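Local coordinates for protein ATP:cob(I)alamin adenosyltransferase, putative (Burkholderia thailandensis, PDB 2ZHZ) that binds ATP and magnesium and probably transfers the adenosyl group of ATP to the cobalt of cobalamin, working as a homotrimer of helix bundles, at residues A35-V39 with L72-C77; I65-L69 with Y151-L155; V48-E52 with R116-A121; E41-I46 with V123-C128. One frame throughout, in Å; residues are numbered along the deposited sequence.

Contact 1. Residues A35-V39 with L72-C77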
loop_
_atom_site.group_PDB
_atom_site.type_symbol
_atom_site.label_atom_id
_atom_site.label_comp_id
_atom_site.label_asym_id
_atom_site.label_seq_id
_atom_site.Cartn_x
_atom_site.Cartn_y
_atom_site.Cartn_z
ATOM N N ALA B 35 1.274 0.148 -13.359
ATOM C CA ALA B 35 -0.180 0.068 -13.244
ATOM C C ALA B 35 -0.593 -1.361 -12.890
ATOM O O ALA B 35 -1.434 -1.575 -12.018
ATOM C CB ALA B 35 -0.838 0.509 -14.551
ATOM N N ILE B 36 0.000 -2.342 -13.564
ATOM C CA ILE B 36 -0.308 -3.739 -13.271
ATOM C C ILE B 36 -0.011 -3.999 -11.796
ATOM O O ILE B 36 -0.771 -4.683 -11.108
ATOM C CB ILE B 36 0.554 -4.699 -14.117
ATOM C CG1 ILE B 36 0.113 -4.648 -15.581
ATOM C CG2 ILE B 36 0.453 -6.118 -13.565
ATOM C CD1 ILE B 36 1.111 -5.267 -16.544
ATOM N N GLY B 37 1.095 -3.438 -11.315
ATOM C CA GLY B 37 1.482 -3.630 -9.926
ATOM C C GLY B 37 0.499 -3.055 -8.923
ATOM O O GLY B 37 0.149 -3.715 -7.939
ATOM N N ASP B 38 0.057 -1.825 -9.159
ATOM C CA ASP B 38 -0.891 -1.180 -8.259
ATOM C C ASP B 38 -2.224 -1.920 -8.232
ATOM O O ASP B 38 -2.877 -1.983 -7.196
ATOM C CB ASP B 38 -1.121 0.276 -8.655
ATOM C CG ASP B 38 0.050 1.175 -8.303
ATOM O OD1 ASP B 38 0.845 0.811 -7.406
ATOM O OD2 ASP B 38 0.165 2.256 -8.919
ATOM N N VAL B 39 -2.628 -2.474 -9.372
ATOM C CA VAL B 39 -3.879 -3.228 -9.431
ATOM C C VAL B 39 -3.730 -4.493 -8.586
ATOM O O VAL B 39 -4.647 -4.878 -7.858
ATOM C CB VAL B 39 -4.236 -3.603 -10.893
ATOM C CG1 VAL B 39 -5.414 -4.591 -10.926
ATOM C CG2 VAL B 39 -4.603 -2.341 -11.658
ATOM N N LEU B 72 -8.651 -7.255 -15.113
ATOM C CA LEU B 72 -8.219 -5.905 -15.442
ATOM C C LEU B 72 -6.698 -5.916 -15.583
ATOM O O LEU B 72 -6.145 -5.324 -16.511
ATOM C CB LEU B 72 -8.661 -4.925 -14.345
ATOM C CG LEU B 72 -8.619 -3.430 -14.683
ATOM C CD1 LEU B 72 -9.529 -2.665 -13.731
ATOM C CD2 LEU B 72 -7.201 -2.912 -14.594
ATOM N N GLY B 73 -6.030 -6.610 -14.665
ATOM C CA GLY B 73 -4.580 -6.704 -14.718
ATOM C C GLY B 73 -4.160 -7.461 -15.965
ATOM O O GLY B 73 -3.167 -7.119 -16.613
ATOM N N GLY B 74 -4.927 -8.495 -16.301
ATOM C CA GLY B 74 -4.633 -9.283 -17.485
ATOM C C GLY B 74 -4.750 -8.427 -18.729
ATOM O O GLY B 74 -3.988 -8.591 -19.683
ATOM N N GLU B 75 -5.711 -7.508 -18.725
ATOM C CA GLU B 75 -5.906 -6.617 -19.861
ATOM C C GLU B 75 -4.716 -5.670 -19.983
ATOM O O GLU B 75 -4.300 -5.317 -21.089
ATOM C CB GLU B 75 -7.193 -5.801 -19.701
ATOM C CG GLU B 75 -7.463 -4.876 -20.880
ATOM C CD GLU B 75 -8.801 -4.166 -20.790
ATOM O OE1 GLU B 75 -9.758 -4.768 -20.263
ATOM O OE2 GLU B 75 -8.902 -3.015 -21.264
ATOM N N LEU B 76 -4.174 -5.252 -18.844
ATOM C CA LEU B 76 -3.024 -4.358 -18.852
ATOM C C LEU B 76 -1.773 -5.116 -19.290
ATOM O O LEU B 76 -0.825 -4.514 -19.792
ATOM C CB LEU B 76 -2.807 -3.755 -17.462
ATOM C CG LEU B 76 -3.928 -2.854 -16.936
ATOM C CD1 LEU B 76 -3.604 -2.389 -15.520
ATOM C CD2 LEU B 76 -4.105 -1.666 -17.864
ATOM N N CYS B 77 -1.782 -6.433 -19.096
ATOM C CA CYS B 77 -0.654 -7.298 -19.460
ATOM C C CYS B 77 -0.607 -7.623 -20.948
ATOM O O CYS B 77 0.464 -7.877 -21.507
ATOM C CB CYS B 77 -0.718 -8.615 -18.686
ATOM S SG CYS B 77 -0.377 -8.488 -16.924
#
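Ile36 and Leu76 lie alongside each other with their side chains running in opposite directions, and this pair sits at the middle of the contact. The touching atoms are Ile36 CG1 and Leu76 CB, 3.6 Å apart. Ile36 CG1 stands opposite the carbonyl carbon, next to the backbone N (chi1 -71°), and the extended chi2 carries CD1 on to Cys77, where it meets SG at 3.6 Å. Leu76 CD1 touches both Ala35 and Val39, one helical turn apart: it lies 4.1 Å from Ala35 CB and 4.0 Å from Val39 CG2. The same Val39 methyl also meets Leu72 CD2 at 4.0 Å, their side chains crossing at a slant. The backbones come nearest at Ile36 and Gly73, whose CA atoms are 5.4 Å apart. The two segments run nearly antiparallel, at 170°, with axes 9.3 Å apart. All the side-chain meetings are apolar, so the segments are joined by van der Waals packing. Gly37, on the same helix, belongs to an ATP pocket. Helix 31-50 here packs on the last turns of helix 56-77, while helix 116-141 covers Ala35, Val39 and Leu76, and helix 147-169 closes over Leu72 through Tyr151 and Val152.

Contact 2. Residues I65-L69 with Y151-L155. With ATP (adenosine-5'-triphosphate), chain H.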
loop_
_atom_site.group_PDB
_atom_site.type_symbol
_atom_site.label_atom_id
_atom_site.label_comp_id
_atom_site.label_asym_id
_atom_site.label_seq_id
_atom_site.Cartn_x
_atom_site.Cartn_y
_atom_site.Cartn_z
ATOM N N ILE B 65 -15.126 -8.995 -7.144
ATOM C CA ILE B 65 -14.261 -7.897 -7.546
ATOM C C ILE B 65 -12.822 -8.365 -7.733
ATOM O O ILE B 65 -12.126 -7.877 -8.621
ATOM C CB ILE B 65 -14.343 -6.739 -6.520
ATOM C CG1 ILE B 65 -15.713 -6.062 -6.646
ATOM C CG2 ILE B 65 -13.206 -5.733 -6.745
ATOM C CD1 ILE B 65 -16.054 -5.100 -5.518
ATOM N N GLN B 66 -12.374 -9.311 -6.911
ATOM C CA GLN B 66 -11.011 -9.824 -7.049
ATOM C C GLN B 66 -10.835 -10.450 -8.430
ATOM O O GLN B 66 -9.769 -10.348 -9.045
ATOM C CB GLN B 66 -10.704 -10.876 -5.979
ATOM C CG GLN B 66 -10.502 -10.312 -4.581
ATOM C CD GLN B 66 -9.675 -11.231 -3.704
ATOM O OE1 GLN B 66 -10.090 -12.351 -3.387
ATOM N NE2 GLN B 66 -8.487 -10.766 -3.313
ATOM N N HIS B 67 -11.885 -11.111 -8.906
ATOM C CA HIS B 67 -11.860 -11.740 -10.222
ATOM C C HIS B 67 -11.794 -10.655 -11.290
ATOM O O HIS B 67 -11.060 -10.784 -12.268
ATOM C CB HIS B 67 -13.107 -12.605 -10.412
ATOM C CG HIS B 67 -13.161 -13.787 -9.496
ATOM N ND1 HIS B 67 -12.382 -14.910 -9.684
ATOM C CD2 HIS B 67 -13.881 -14.012 -8.373
ATOM C CE1 HIS B 67 -12.623 -15.775 -8.715
ATOM N NE2 HIS B 67 -13.529 -15.254 -7.906
ATOM N N ASP B 68 -12.559 -9.583 -11.093
ATOM C CA ASP B 68 -12.568 -8.460 -12.031
ATOM C C ASP B 68 -11.172 -7.851 -12.114
ATOM O O ASP B 68 -10.677 -7.526 -13.199
ATOM C CB ASP B 68 -13.514 -7.345 -11.568
ATOM C CG ASP B 68 -14.981 -7.724 -11.643
ATOM O OD1 ASP B 68 -15.319 -8.784 -12.211
ATOM O OD2 ASP B 68 -15.799 -6.932 -11.131
ATOM N N LEU B 69 -10.556 -7.666 -10.950
ATOM C CA LEU B 69 -9.228 -7.074 -10.875
ATOM C C LEU B 69 -8.178 -7.964 -11.517
ATOM O O LEU B 69 -7.196 -7.475 -12.080
ATOM C CB LEU B 69 -8.869 -6.775 -9.414
ATOM C CG LEU B 69 -9.714 -5.656 -8.798
ATOM C CD1 LEU B 69 -9.264 -5.403 -7.360
ATOM C CD2 LEU B 69 -9.570 -4.379 -9.628
ATOM N N TYR B 151 -13.541 1.631 -14.459
ATOM C CA TYR B 151 -13.797 0.588 -13.478
ATOM C C TYR B 151 -13.256 0.954 -12.094
ATOM O O TYR B 151 -13.985 0.897 -11.105
ATOM C CB TYR B 151 -13.180 -0.738 -13.927
ATOM C CG TYR B 151 -13.474 -1.875 -12.977
ATOM C CD1 TYR B 151 -14.573 -2.715 -13.178
ATOM C CD2 TYR B 151 -12.684 -2.082 -11.846
ATOM C CE1 TYR B 151 -14.874 -3.732 -12.272
ATOM C CE2 TYR B 151 -12.976 -3.088 -10.940
ATOM C CZ TYR B 151 -14.072 -3.907 -11.152
ATOM O OH TYR B 151 -14.377 -4.872 -10.227
ATOM N N VAL B 152 -11.979 1.324 -12.017
ATOM C CA VAL B 152 -11.402 1.677 -10.725
ATOM C C VAL B 152 -11.996 2.973 -10.179
ATOM O O VAL B 152 -12.003 3.198 -8.967
ATOM C CB VAL B 152 -9.856 1.786 -10.795
ATOM C CG1 VAL B 152 -9.257 0.402 -11.003
ATOM C CG2 VAL B 152 -9.440 2.720 -11.914
ATOM N N ASN B 153 -12.498 3.823 -11.070
ATOM C CA ASN B 153 -13.117 5.076 -10.648
ATOM C C ASN B 153 -14.333 4.707 -9.790
ATOM O O ASN B 153 -14.537 5.242 -8.697
ATOM C CB ASN B 153 -13.571 5.883 -11.872
ATOM C CG ASN B 153 -13.960 7.308 -11.522
ATOM O OD1 ASN B 153 -14.682 7.980 -12.265
ATOM N ND2 ASN B 153 -13.473 7.779 -10.395
ATOM N N ARG B 154 -15.127 3.770 -10.293
ATOM C CA ARG B 154 -16.315 3.312 -9.589
ATOM C C ARG B 154 -15.973 2.482 -8.359
ATOM O O ARG B 154 -16.642 2.584 -7.335
ATOM C CB ARG B 154 -17.196 2.496 -10.540
ATOM C CG ARG B 154 -17.879 3.351 -11.585
ATOM C CD ARG B 154 -18.534 2.530 -12.691
ATOM N NE ARG B 154 -19.238 3.422 -13.607
ATOM C CZ ARG B 154 -18.645 4.367 -14.328
ATOM N NH1 ARG B 154 -17.331 4.536 -14.255
ATOM N NH2 ARG B 154 -19.367 5.175 -15.090
ATOM N N LEU B 155 -14.928 1.666 -8.455
ATOM C CA LEU B 155 -14.544 0.821 -7.334
ATOM C C LEU B 155 -14.160 1.596 -6.070
ATOM O O LEU B 155 -14.516 1.181 -4.968
ATOM C CB LEU B 155 -13.401 -0.118 -7.734
ATOM C CG LEU B 155 -12.941 -1.096 -6.644
ATOM C CD1 LEU B 155 -14.130 -1.896 -6.120
ATOM C CD2 LEU B 155 -11.880 -2.026 -7.209
HETATM P PG ATP H . -16.195 10.892 -9.974
HETATM O O1G ATP H . -15.831 10.416 -11.349
HETATM O O2G ATP H . -17.635 11.296 -9.855
HETATM O O3G ATP H . -15.859 9.857 -8.935
HETATM P PB ATP H . -13.724 12.305 -9.574
HETATM O O1B ATP H . -13.127 10.958 -9.861
HETATM O O2B ATP H . -13.258 13.475 -10.405
HETATM O O3B ATP H . -15.343 12.229 -9.642
HETATM P PA ATP H . -13.843 11.784 -6.705
HETATM O O1A ATP H . -13.448 10.368 -6.945
HETATM O O2A ATP H . -15.250 12.103 -6.260
HETATM O O3A ATP H . -13.492 12.706 -8.015
HETATM O "O5'" ATP H . -12.811 12.369 -5.619
HETATM C "C5'" ATP H . -13.075 13.595 -4.945
HETATM C "C4'" ATP H . -11.813 14.447 -4.866
HETATM O "O4'" ATP H . -10.611 13.647 -4.730
HETATM C "C3'" ATP H . -11.641 15.342 -6.091
HETATM O "O3'" ATP H . -11.810 16.716 -5.722
HETATM C "C2'" ATP H . -10.257 15.022 -6.637
HETATM O "O2'" ATP H . -9.447 16.207 -6.620
HETATM C "C1'" ATP H . -9.658 13.941 -5.755
HETATM N N9 ATP H . -9.372 12.674 -6.520
HETATM C C8 ATP H . -10.118 12.135 -7.523
HETATM N N7 ATP H . -9.582 10.982 -7.986
HETATM C C5 ATP H . -8.462 10.754 -7.280
HETATM C C6 ATP H . -7.401 9.701 -7.247
HETATM N N6 ATP H . -7.452 8.647 -8.090
HETATM N N1 ATP H . -6.377 9.837 -6.335
HETATM C C2 ATP H . -6.307 10.899 -5.469
HETATM N N3 ATP H . -7.245 11.890 -5.447
HETATM C C4 ATP H . -8.323 11.873 -6.310
#
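Tyr151 and Asp68 make the one direct polar link between segments 65-69 and 151-155. Tyr151 OH donates to Asp68 OD2 over 2.7 Å, and OD2 accepts with its anti lone pair, the one turned away from the other carboxylate oxygen. OD2 lies at the ring edge, near the ring plane, while the carboxylate plane stands nearly upright to the ring, at 85°. Tyr151 CG is anti to the backbone N (chi1 -177°), a torsion that sends the ring across the gap between helices whose axes are 12.4 Å apart and which run roughly antiparallel, at 153°.

Apolar packing fills the remainder. Ile65 CD1 meets Leu155 CD1 at 3.8 Å, the two side chains slanting across one another. Leu69 and Leu155 approach tip to tip, their CD2 methyls 4.1 Å apart, and Leu69 CD2 also touches Tyr151 CE2 at 3.9 Å. Ile65 CG2 borders Tyr151 OH at 3.8 Å, placing an aliphatic branch beside the hydrogen bond.

Ligand binding occupies another side of helix 147-169: Asn153 reaches the ATP phosphates and is a magnesium-binding residue, and Gly13 and Lys28 of the third subunit bind the same nucleotide.

Asp68 is buried but has more than one partner, since its OD1 forms a salt bridge with Arg91. That positive charge would be expected to stabilise the carboxylate as an anion, and an anionic acceptor would probably strengthen the tyrosine bond. With OD2 taken by Tyr151 and OD1 by Arg91, the one buried carboxylate probably ties helices 56-77, 86-101 and 147-169 together.

Contact 3. Residues V48-E52 with R116-A121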
loop_
_atom_site.group_PDB
_atom_site.type_symbol
_atom_site.label_atom_id
_atom_site.label_comp_id
_atom_site.label_asym_id
_atom_site.label_seq_id
_atom_site.Cartn_x
_atom_site.Cartn_y
_atom_site.Cartn_z
ATOM N N VAL B 48 -6.988 -9.043 2.148
ATOM C CA VAL B 48 -6.825 -8.879 3.588
ATOM C C VAL B 48 -8.183 -8.573 4.212
ATOM O O VAL B 48 -8.512 -9.072 5.291
ATOM C CB VAL B 48 -5.836 -7.738 3.907
ATOM C CG1 VAL B 48 -5.843 -7.432 5.400
ATOM C CG2 VAL B 48 -4.440 -8.143 3.463
ATOM N N LEU B 49 -8.967 -7.747 3.530
ATOM C CA LEU B 49 -10.301 -7.398 4.005
ATOM C C LEU B 49 -11.193 -8.647 4.008
ATOM O O LEU B 49 -11.990 -8.850 4.926
ATOM C CB LEU B 49 -10.917 -6.323 3.106
ATOM C CG LEU B 49 -12.389 -5.969 3.355
ATOM C CD1 LEU B 49 -12.603 -5.605 4.825
ATOM C CD2 LEU B 49 -12.789 -4.819 2.439
ATOM N N LEU B 50 -11.051 -9.483 2.984
ATOM C CA LEU B 50 -11.844 -10.706 2.892
ATOM C C LEU B 50 -11.514 -11.703 4.001
ATOM O O LEU B 50 -12.272 -12.642 4.242
ATOM C CB LEU B 50 -11.650 -11.363 1.520
ATOM C CG LEU B 50 -12.460 -10.736 0.381
ATOM C CD1 LEU B 50 -11.934 -11.210 -0.955
ATOM C CD2 LEU B 50 -13.934 -11.113 0.537
ATOM N N ALA B 51 -10.388 -11.496 4.680
ATOM C CA ALA B 51 -9.979 -12.382 5.765
ATOM C C ALA B 51 -10.657 -11.993 7.085
ATOM O O ALA B 51 -10.482 -12.660 8.106
ATOM C CB ALA B 51 -8.460 -12.350 5.923
ATOM N N GLU B 52 -11.430 -10.912 7.049
ATOM C CA GLU B 52 -12.151 -10.420 8.219
ATOM C C GLU B 52 -13.589 -10.926 8.170
ATOM O O GLU B 52 -14.049 -11.406 7.135
ATOM C CB GLU B 52 -12.191 -8.890 8.212
ATOM C CG GLU B 52 -10.852 -8.194 8.380
ATOM C CD GLU B 52 -10.325 -8.296 9.794
ATOM O OE1 GLU B 52 -11.072 -7.939 10.731
ATOM O OE2 GLU B 52 -9.167 -8.725 9.970
ATOM N N ARG B 116 -12.683 -2.459 12.351
ATOM C CA ARG B 116 -11.502 -2.909 11.618
ATOM C C ARG B 116 -11.786 -3.169 10.141
ATOM O O ARG B 116 -10.976 -2.834 9.279
ATOM C CB ARG B 116 -10.916 -4.169 12.259
ATOM C CG ARG B 116 -9.625 -4.656 11.606
ATOM C CD ARG B 116 -8.959 -5.703 12.486
ATOM N NE ARG B 116 -8.585 -5.135 13.781
ATOM C CZ ARG B 116 -8.548 -5.816 14.923
ATOM N NH1 ARG B 116 -8.868 -7.102 14.942
ATOM N NH2 ARG B 116 -8.193 -5.207 16.049
ATOM N N GLY B 117 -12.936 -3.771 9.849
ATOM C CA GLY B 117 -13.281 -4.050 8.465
ATOM C C GLY B 117 -13.482 -2.782 7.651
ATOM O O GLY B 117 -13.021 -2.681 6.511
ATOM N N ALA B 118 -14.181 -1.811 8.228
ATOM C CA ALA B 118 -14.427 -0.545 7.543
ATOM C C ALA B 118 -13.114 0.199 7.322
ATOM O O ALA B 118 -12.924 0.855 6.293
ATOM C CB ALA B 118 -15.378 0.320 8.360
ATOM N N ALA B 119 -12.215 0.108 8.299
ATOM C CA ALA B 119 -10.917 0.768 8.200
ATOM C C ALA B 119 -10.117 0.152 7.056
ATOM O O ALA B 119 -9.477 0.860 6.278
ATOM C CB ALA B 119 -10.152 0.627 9.509
ATOM N N LEU B 120 -10.152 -1.171 6.957
ATOM C CA LEU B 120 -9.433 -1.859 5.895
ATOM C C LEU B 120 -10.037 -1.500 4.540
ATOM O O LEU B 120 -9.318 -1.336 3.556
ATOM C CB LEU B 120 -9.475 -3.375 6.120
ATOM C CG LEU B 120 -8.600 -3.876 7.279
ATOM C CD1 LEU B 120 -8.876 -5.355 7.548
ATOM C CD2 LEU B 120 -7.126 -3.654 6.932
ATOM N N ALA B 121 -11.360 -1.360 4.496
ATOM C CA ALA B 121 -12.036 -1.004 3.257
ATOM C C ALA B 121 -11.542 0.364 2.785
ATOM O O ALA B 121 -11.407 0.605 1.581
ATOM C CB ALA B 121 -13.552 -0.976 3.470
HETATM O O HOH W 1 -10.733 -8.190 13.342
#
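Leu49 is the main bump of this contact, and the hollow it enters is formed by Gly117, Leu120 and Ala121. With CG anti to the backbone N (chi1 172°), its two methyls spread over the opposing helix surface. CD1 settles against the backbone at Gly117, 3.4 Å from Gly117 O, and also touches Leu120 CB at 4.1 Å. CD2 lies over Ala121, 4.0 Å from Ala121 CA. The leucine fork thus covers the surface at Gly117 and Ala121, residues one turn apart.

Leu120 is the bump in return. Its CD1 pushes toward the gap between Val48 and Glu52, meeting Glu52 CG at 3.6 Å and, more loosely, Val48 CG1 at 4.3 Å. Glu52 and Leu120 cross at about a right angle. Because the glutamate chain folds back at chi2 (-73°), its aliphatic part covers the leucine methyl while the carboxylate comes beside the aliphatic part of Arg116, with Glu52 OE1 3.5 Å from Arg116 CD.

The charged ends do not meet directly within this pair; the carboxylate and guanidinium planes are 83° apart. One water bridges them, donating to Glu52 OE1 at 2.6 Å and accepting from Arg116 NH1. Outside the pair, Glu52 OE2 forms a salt bridge with Arg116 of the second subunit, and Arg116 NH2 is hydrogen-bonded to Ala51 O of the third subunit.

Leu62 of helix 56-77 and Leu166 of helix 147-169 also pack on Leu49. Here the C-terminal part of helix 31-50 packs against the first turns of helix 116-141, at one end of the antiparallel helix bundle of the PduO-type adenosyltransferases, where the subunits of the trimer meet.

Contact 4. Residues E41-I46 with V123-C128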
loop_
_atom_site.group_PDB
_atom_site.type_symbol
_atom_site.label_atom_id
_atom_site.label_comp_id
_atom_site.label_asym_id
_atom_site.label_seq_id
_atom_site.Cartn_x
_atom_site.Cartn_y
_atom_site.Cartn_z
ATOM N N GLU B 41 -1.614 -4.871 -6.081
ATOM C CA GLU B 41 -1.540 -4.462 -4.679
ATOM C C GLU B 41 -2.949 -4.217 -4.139
ATOM O O GLU B 41 -3.265 -4.579 -3.004
ATOM C CB GLU B 41 -0.690 -3.192 -4.530
ATOM C CG GLU B 41 -0.308 -2.892 -3.079
ATOM C CD GLU B 41 0.584 -1.667 -2.938
ATOM O OE1 GLU B 41 1.301 -1.334 -3.902
ATOM O OE2 GLU B 41 0.579 -1.048 -1.854
ATOM N N LEU B 42 -3.793 -3.595 -4.954
ATOM C CA LEU B 42 -5.175 -3.347 -4.554
ATOM C C LEU B 42 -5.887 -4.674 -4.324
ATOM O O LEU B 42 -6.577 -4.854 -3.324
ATOM C CB LEU B 42 -5.926 -2.575 -5.638
ATOM C CG LEU B 42 -7.454 -2.545 -5.488
ATOM C CD1 LEU B 42 -7.845 -1.850 -4.181
ATOM C CD2 LEU B 42 -8.070 -1.818 -6.678
ATOM N N ASN B 43 -5.724 -5.602 -5.259
ATOM C CA ASN B 43 -6.377 -6.899 -5.130
ATOM C C ASN B 43 -5.926 -7.607 -3.853
ATOM O O ASN B 43 -6.715 -8.292 -3.197
ATOM C CB ASN B 43 -6.088 -7.766 -6.360
ATOM C CG ASN B 43 -7.171 -8.804 -6.604
ATOM O OD1 ASN B 43 -8.256 -8.727 -6.026
ATOM N ND2 ASN B 43 -6.890 -9.763 -7.476
ATOM N N SER B 44 -4.661 -7.424 -3.491
ATOM C CA SER B 44 -4.123 -8.047 -2.288
ATOM C C SER B 44 -4.710 -7.439 -1.021
ATOM O O SER B 44 -4.986 -8.159 -0.060
ATOM C CB SER B 44 -2.597 -7.939 -2.274
ATOM O OG SER B 44 -2.047 -8.711 -3.335
ATOM N N GLN B 45 -4.897 -6.120 -1.010
ATOM C CA GLN B 45 -5.486 -5.474 0.161
ATOM C C GLN B 45 -6.931 -5.958 0.323
ATOM O O GLN B 45 -7.413 -6.130 1.445
ATOM C CB GLN B 45 -5.445 -3.949 0.016
ATOM C CG GLN B 45 -4.079 -3.327 0.316
ATOM C CD GLN B 45 -3.674 -3.451 1.783
ATOM O OE1 GLN B 45 -4.463 -3.876 2.621
ATOM N NE2 GLN B 45 -2.439 -3.066 2.094
ATOM N N ILE B 46 -7.618 -6.181 -0.795
ATOM C CA ILE B 46 -8.990 -6.674 -0.731
ATOM C C ILE B 46 -8.965 -8.081 -0.136
ATOM O O ILE B 46 -9.891 -8.490 0.570
ATOM C CB ILE B 46 -9.647 -6.680 -2.129
ATOM C CG1 ILE B 46 -9.949 -5.235 -2.542
ATOM C CG2 ILE B 46 -10.938 -7.514 -2.112
ATOM C CD1 ILE B 46 -10.474 -5.081 -3.953
ATOM N N VAL B 123 -8.563 1.574 3.359
ATOM C CA VAL B 123 -7.206 1.403 2.852
ATOM C C VAL B 123 -7.348 0.904 1.410
ATOM O O VAL B 123 -6.652 1.374 0.511
ATOM C CB VAL B 123 -6.402 0.379 3.687
ATOM C CG1 VAL B 123 -5.149 -0.059 2.921
ATOM C CG2 VAL B 123 -5.996 1.009 5.028
ATOM N N CYS B 124 -8.262 -0.039 1.189
ATOM C CA CYS B 124 -8.489 -0.561 -0.157
ATOM C C CYS B 124 -8.889 0.589 -1.080
ATOM O O CYS B 124 -8.416 0.684 -2.213
ATOM C CB CYS B 124 -9.595 -1.628 -0.157
ATOM S SG CYS B 124 -9.137 -3.175 0.654
ATOM N N ARG B 125 -9.760 1.461 -0.581
ATOM C CA ARG B 125 -10.227 2.615 -1.340
ATOM C C ARG B 125 -9.057 3.488 -1.798
ATOM O O ARG B 125 -8.969 3.848 -2.974
ATOM C CB ARG B 125 -11.199 3.442 -0.486
ATOM C CG ARG B 125 -11.652 4.767 -1.101
ATOM C CD ARG B 125 -12.527 5.536 -0.116
ATOM N NE ARG B 125 -11.791 5.870 1.104
ATOM C CZ ARG B 125 -10.919 6.869 1.198
ATOM N NH1 ARG B 125 -10.676 7.643 0.145
ATOM N NH2 ARG B 125 -10.277 7.087 2.338
ATOM N N THR B 126 -8.151 3.815 -0.878
ATOM C CA THR B 126 -7.012 4.655 -1.233
ATOM C C THR B 126 -6.013 3.955 -2.154
ATOM O O THR B 126 -5.413 4.598 -3.010
ATOM C CB THR B 126 -6.272 5.179 0.021
ATOM O OG1 THR B 126 -5.769 4.077 0.789
ATOM C CG2 THR B 126 -7.209 6.009 0.873
ATOM N N VAL B 127 -5.821 2.650 -1.987
ATOM C CA VAL B 127 -4.899 1.949 -2.871
ATOM C C VAL B 127 -5.559 1.864 -4.251
ATOM O O VAL B 127 -4.883 1.911 -5.281
ATOM C CB VAL B 127 -4.571 0.532 -2.349
ATOM C CG1 VAL B 127 -3.681 -0.204 -3.353
ATOM C CG2 VAL B 127 -3.861 0.633 -0.988
ATOM N N CYS B 128 -6.884 1.760 -4.268
ATOM C CA CYS B 128 -7.609 1.699 -5.538
ATOM C C CYS B 128 -7.417 3.013 -6.291
ATOM O O CYS B 128 -7.196 3.019 -7.506
ATOM C CB CYS B 128 -9.103 1.460 -5.300
ATOM S SG CYS B 128 -10.092 1.405 -6.824
#
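Segments 41-46 and 123-128 are regular helix throughout and run nearly antiparallel, at 172°, with axes 9.0 Å apart. They form one antiparallel helix pair of the bundle that makes up each PduO-type subunit. Leu42 lies level with Val127 and Gln45 with Cys124, the first pair having CA atoms 5.6 Å apart, so side chains reach the opposite backbone as well as one another.

Leu42 shows this on one flank. CG lies anti to the backbone N (chi1 166°), and both methyls of the forked end, CD1 and CD2, pack on Cys128 CB at 3.7 Å. Leu42 CD1 also reaches the main chain one turn earlier, 3.3 Å from Cys124 O. Val127 answers from the other helix, its CG1 resting on the Leu42 main chain, 3.7 Å from Leu42 CA.

Gln45 bends at chi2 (-67°), which lays its amide end against Val123; Gln45 CD is 3.9 Å from Val123 CG1. Its CG also meets Val127 CG2, those two side chains crossing at about a right angle.

All eight touching residues are buried, and other helices and chains enclose them. Leu155 of helix 147-169 covers both Leu42 and Cys128, and Leu69 of helix 56-77 packs on Leu42 and Ile46. On the trimer side, Glu41 pairs with Arg130 of its own chain and with Arg130 of the second subunit.

The thiol of Cys124 rests on the peptide link between Gln45 and Ile46: SG lies 3.5 Å from Gln45 O and 3.9 Å from Ile46 CG1.

From the N terminus, helix 31-50 supplies the first segment of contacts 1, 4 and 3 in turn. Contact 1 closes the shortest loop, returning on helix 56-77. That helix also opens contact 2, which closes much later on helix 147-169. Contacts 3 and 4 both close on helix 116-141, with contact 3 nested inside the loop of contact 4; every other pairing crosses. Contacts 1 and 2 touch where Leu72 meets Tyr151, and contacts 2 and 4 where Leu69 meets Ile46. Contacts 1 and 3 lie on opposite sides of the chain's centre, about 22 Å between centres. Together the four tie helices 31-50, 56-77, 116-141 and 147-169 into one bundle.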